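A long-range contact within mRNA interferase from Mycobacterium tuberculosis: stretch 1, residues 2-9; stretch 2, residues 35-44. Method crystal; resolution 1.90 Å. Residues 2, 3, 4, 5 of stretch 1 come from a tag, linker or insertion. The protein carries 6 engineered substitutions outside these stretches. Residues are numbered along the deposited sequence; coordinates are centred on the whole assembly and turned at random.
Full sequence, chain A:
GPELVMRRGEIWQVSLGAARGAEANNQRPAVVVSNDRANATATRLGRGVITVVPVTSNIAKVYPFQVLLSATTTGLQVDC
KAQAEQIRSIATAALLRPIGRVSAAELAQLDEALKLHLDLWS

Stretch 1, residues 2-9: PELVMRRG
Stretch 2 (35-44) NDRANATATR

Stretch 1 is an extended segment without regular secondary structure, running antiparallel to the helix that begins at Asp36 and runs on past Arg44: CA of Leu4 lies 5.3 Å from CA of Thr43, CA of Met6 6.4 Å from CA of Asn39, and CA of Arg8 6.0 Å from CA of Asp36. Residues spaced three or four apart on the helix thus form one face along the strand-like segment, burying 393 Å² in total.

Pro2 to Val5 come from a tag. Pro2 makes no contact with stretch 2, and Glu3, modelled only to CB, brings that atom 4.4 Å from Thr43 CG2. Leu4 (phi/psi -94/104; chi1 t, chi2 p) bonds through its backbone: Thr43 OG1, on an m rotamer, donates to Leu4 O at 2.7 Å, while water 1 accepts from Leu4 N (3.0 Å) and donates to Thr43 O (2.6 Å). Val5 (-100/117, chi1 t) points away, yet its CG2 comes within 4.1 Å of Thr43 CG2. Threonine thus offers both hydroxyl and methyl.

Met6 (-126/138) starts sideways, but its p, m, m side chain curls to the helix, setting SD 3.8 Å from Asn39 CB and 3.7 Å from Thr43 OG1; a long, flexible thioether can bend so in this buried place. Arg7 (-123/150; m, t, t) points away, its CA 3.5 Å from Asp36 OD1.

Arg8 (-64/134; t, t, t) points toward the helix. Its N donates to OD1 of Asp36 (m) (2.8 Å, 155°), which also accepts from ND2 of Asn39 (m) (2.9 Å); a carboxylate oxygen can serve both donors. Water 2 donates to Arg8 O (2.8 Å) and Asp36 OD2 (2.7 Å). The long Arg8 chain carries CD to 4.3 Å from Asn35 CA; Asn35 (chi1 p) caps the helix, OD1 accepting from Ala38 N at 2.9 Å. Gly9 (92/-14) makes no contact with stretch 2, but its backbone angles would jam a CB against the preceding carbonyl.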

# COMPACT_ATOMS: atom_id res chain seq x y z
N PRO A 2 -19.54 10.34 -16.98
CA PRO A 2 -18.45 9.43 -17.35
C PRO A 2 -17.19 9.69 -16.53
O PRO A 2 -16.42 8.76 -16.27
CB PRO A 2 -18.22 9.74 -18.83
CG PRO A 2 -19.52 10.27 -19.31
CD PRO A 2 -20.08 11.05 -18.15
N GLU A 3 -16.99 10.94 -16.14
CA GLU A 3 -15.84 11.31 -15.32
C GLU A 3 -16.02 10.74 -13.92
O GLU A 3 -16.89 11.18 -13.17
CB GLU A 3 -15.70 12.83 -15.28
N LEU A 4 -15.18 9.76 -13.57
CA LEU A 4 -15.24 9.11 -12.26
C LEU A 4 -14.26 9.81 -11.33
O LEU A 4 -13.05 9.61 -11.42
CB LEU A 4 -14.93 7.62 -12.39
CG LEU A 4 -15.13 6.77 -11.14
CD1 LEU A 4 -16.61 6.64 -10.81
CD2 LEU A 4 -14.49 5.40 -11.31
N VAL A 5 -14.78 10.63 -10.42
CA VAL A 5 -13.96 11.48 -9.56
C VAL A 5 -13.84 10.83 -8.19
O VAL A 5 -14.84 10.67 -7.48
CB VAL A 5 -14.54 12.89 -9.45
CG1 VAL A 5 -13.71 13.73 -8.49
CG2 VAL A 5 -14.60 13.55 -10.82
N MET A 6 -12.61 10.46 -7.82
CA MET A 6 -12.32 9.93 -6.49
C MET A 6 -11.20 10.75 -5.87
O MET A 6 -10.23 11.12 -6.53
CB MET A 6 -11.94 8.44 -6.55
CG MET A 6 -10.51 8.12 -6.99
SD MET A 6 -10.12 8.62 -8.69
CE MET A 6 -11.06 7.43 -9.64
N ARG A 7 -11.35 11.06 -4.58
CA ARG A 7 -10.45 11.97 -3.88
C ARG A 7 -9.82 11.29 -2.68
O ARG A 7 -10.41 10.39 -2.06
CB ARG A 7 -11.20 13.21 -3.40
CG ARG A 7 -11.75 14.05 -4.53
CD ARG A 7 -12.52 15.23 -4.00
NE ARG A 7 -13.06 16.05 -5.08
CZ ARG A 7 -14.20 15.79 -5.70
NH1 ARG A 7 -14.62 16.59 -6.67
NH2 ARG A 7 -14.92 14.73 -5.36
N ARG A 8 -8.61 11.72 -2.35
CA ARG A 8 -7.93 11.21 -1.17
C ARG A 8 -8.70 11.57 0.10
O ARG A 8 -9.12 12.71 0.27
CB ARG A 8 -6.51 11.77 -1.09
CG ARG A 8 -5.65 11.09 -0.02
CD ARG A 8 -4.20 11.55 -0.05
NE ARG A 8 -3.35 10.65 0.73
CZ ARG A 8 -3.11 10.77 2.03
NH1 ARG A 8 -3.65 11.77 2.72
NH2 ARG A 8 -2.34 9.90 2.66
N GLY A 9 -8.88 10.58 0.98
CA GLY A 9 -9.68 10.76 2.16
C GLY A 9 -11.14 10.37 2.00
O GLY A 9 -11.84 10.24 3.01
N ASN A 35 -2.38 9.80 -3.83
CA ASN A 35 -2.42 11.25 -3.97
C ASN A 35 -3.38 11.65 -5.10
O ASN A 35 -3.69 10.87 -6.00
CB ASN A 35 -1.02 11.81 -4.23
CG ASN A 35 -0.51 11.52 -5.63
OD1 ASN A 35 -0.85 12.22 -6.58
ND2 ASN A 35 0.31 10.49 -5.75
N ASP A 36 -3.85 12.90 -5.03
CA ASP A 36 -4.91 13.34 -5.93
C ASP A 36 -4.41 13.64 -7.34
O ASP A 36 -5.23 13.72 -8.26
CB ASP A 36 -5.62 14.56 -5.36
CG ASP A 36 -6.73 14.19 -4.39
OD1 ASP A 36 -7.16 13.02 -4.41
OD2 ASP A 36 -7.17 15.06 -3.62
N ARG A 37 -3.10 13.81 -7.55
CA ARG A 37 -2.60 13.89 -8.92
C ARG A 37 -2.73 12.54 -9.61
O ARG A 37 -3.15 12.47 -10.77
CB ARG A 37 -1.14 14.37 -8.93
CG ARG A 37 -0.93 15.72 -8.26
CD ARG A 37 0.52 16.19 -8.39
NE ARG A 37 0.83 16.67 -9.74
CZ ARG A 37 0.67 17.93 -10.14
NH1 ARG A 37 0.98 18.27 -11.39
NH2 ARG A 37 0.21 18.85 -9.30
N ALA A 38 -2.38 11.46 -8.90
CA ALA A 38 -2.59 10.12 -9.44
C ALA A 38 -4.07 9.81 -9.60
O ALA A 38 -4.48 9.16 -10.57
CB ALA A 38 -1.92 9.08 -8.54
N ASN A 39 -4.90 10.27 -8.66
CA ASN A 39 -6.33 10.06 -8.77
C ASN A 39 -6.91 10.83 -9.96
O ASN A 39 -7.73 10.29 -10.71
CB ASN A 39 -7.03 10.48 -7.48
CG ASN A 39 -6.58 9.68 -6.27
OD1 ASN A 39 -6.09 8.56 -6.41
ND2 ASN A 39 -6.76 10.25 -5.09
N ALA A 40 -6.49 12.08 -10.14
CA ALA A 40 -6.98 12.87 -11.27
C ALA A 40 -6.58 12.25 -12.60
O ALA A 40 -7.31 12.38 -13.59
CB ALA A 40 -6.45 14.31 -11.18
N THR A 41 -5.41 11.60 -12.65
CA THR A 41 -4.99 10.93 -13.88
C THR A 41 -5.88 9.75 -14.20
O THR A 41 -6.26 9.54 -15.36
CB THR A 41 -3.53 10.48 -13.76
OG1 THR A 41 -2.70 11.61 -13.46
CG2 THR A 41 -3.06 9.85 -15.06
N ALA A 42 -6.23 8.95 -13.19
CA ALA A 42 -7.14 7.83 -13.40
C ALA A 42 -8.52 8.32 -13.83
O ALA A 42 -9.18 7.68 -14.65
CB ALA A 42 -7.23 6.98 -12.14
N THR A 43 -8.95 9.45 -13.28
CA THR A 43 -10.22 10.04 -13.70
C THR A 43 -10.20 10.38 -15.19
O THR A 43 -11.12 10.00 -15.93
CB THR A 43 -10.52 11.30 -12.88
OG1 THR A 43 -10.74 10.94 -11.51
CG2 THR A 43 -11.77 11.99 -13.42
N ARG A 44 -9.16 11.08 -15.64
CA ARG A 44 -9.11 11.49 -17.04
C ARG A 44 -9.02 10.28 -17.97
O ARG A 44 -9.76 10.19 -18.96
CB ARG A 44 -7.94 12.43 -17.29
CG ARG A 44 -7.72 12.63 -18.77
CD ARG A 44 -6.73 13.72 -19.09
NE ARG A 44 -7.16 15.03 -18.64
CZ ARG A 44 -6.56 16.16 -19.01
NH1 ARG A 44 -5.54 16.10 -19.85
NH2 ARG A 44 -6.99 17.33 -18.56
O HOH W 1 -13.13 8.55 -15.33
O HOH W 2 -8.41 14.93 -1.25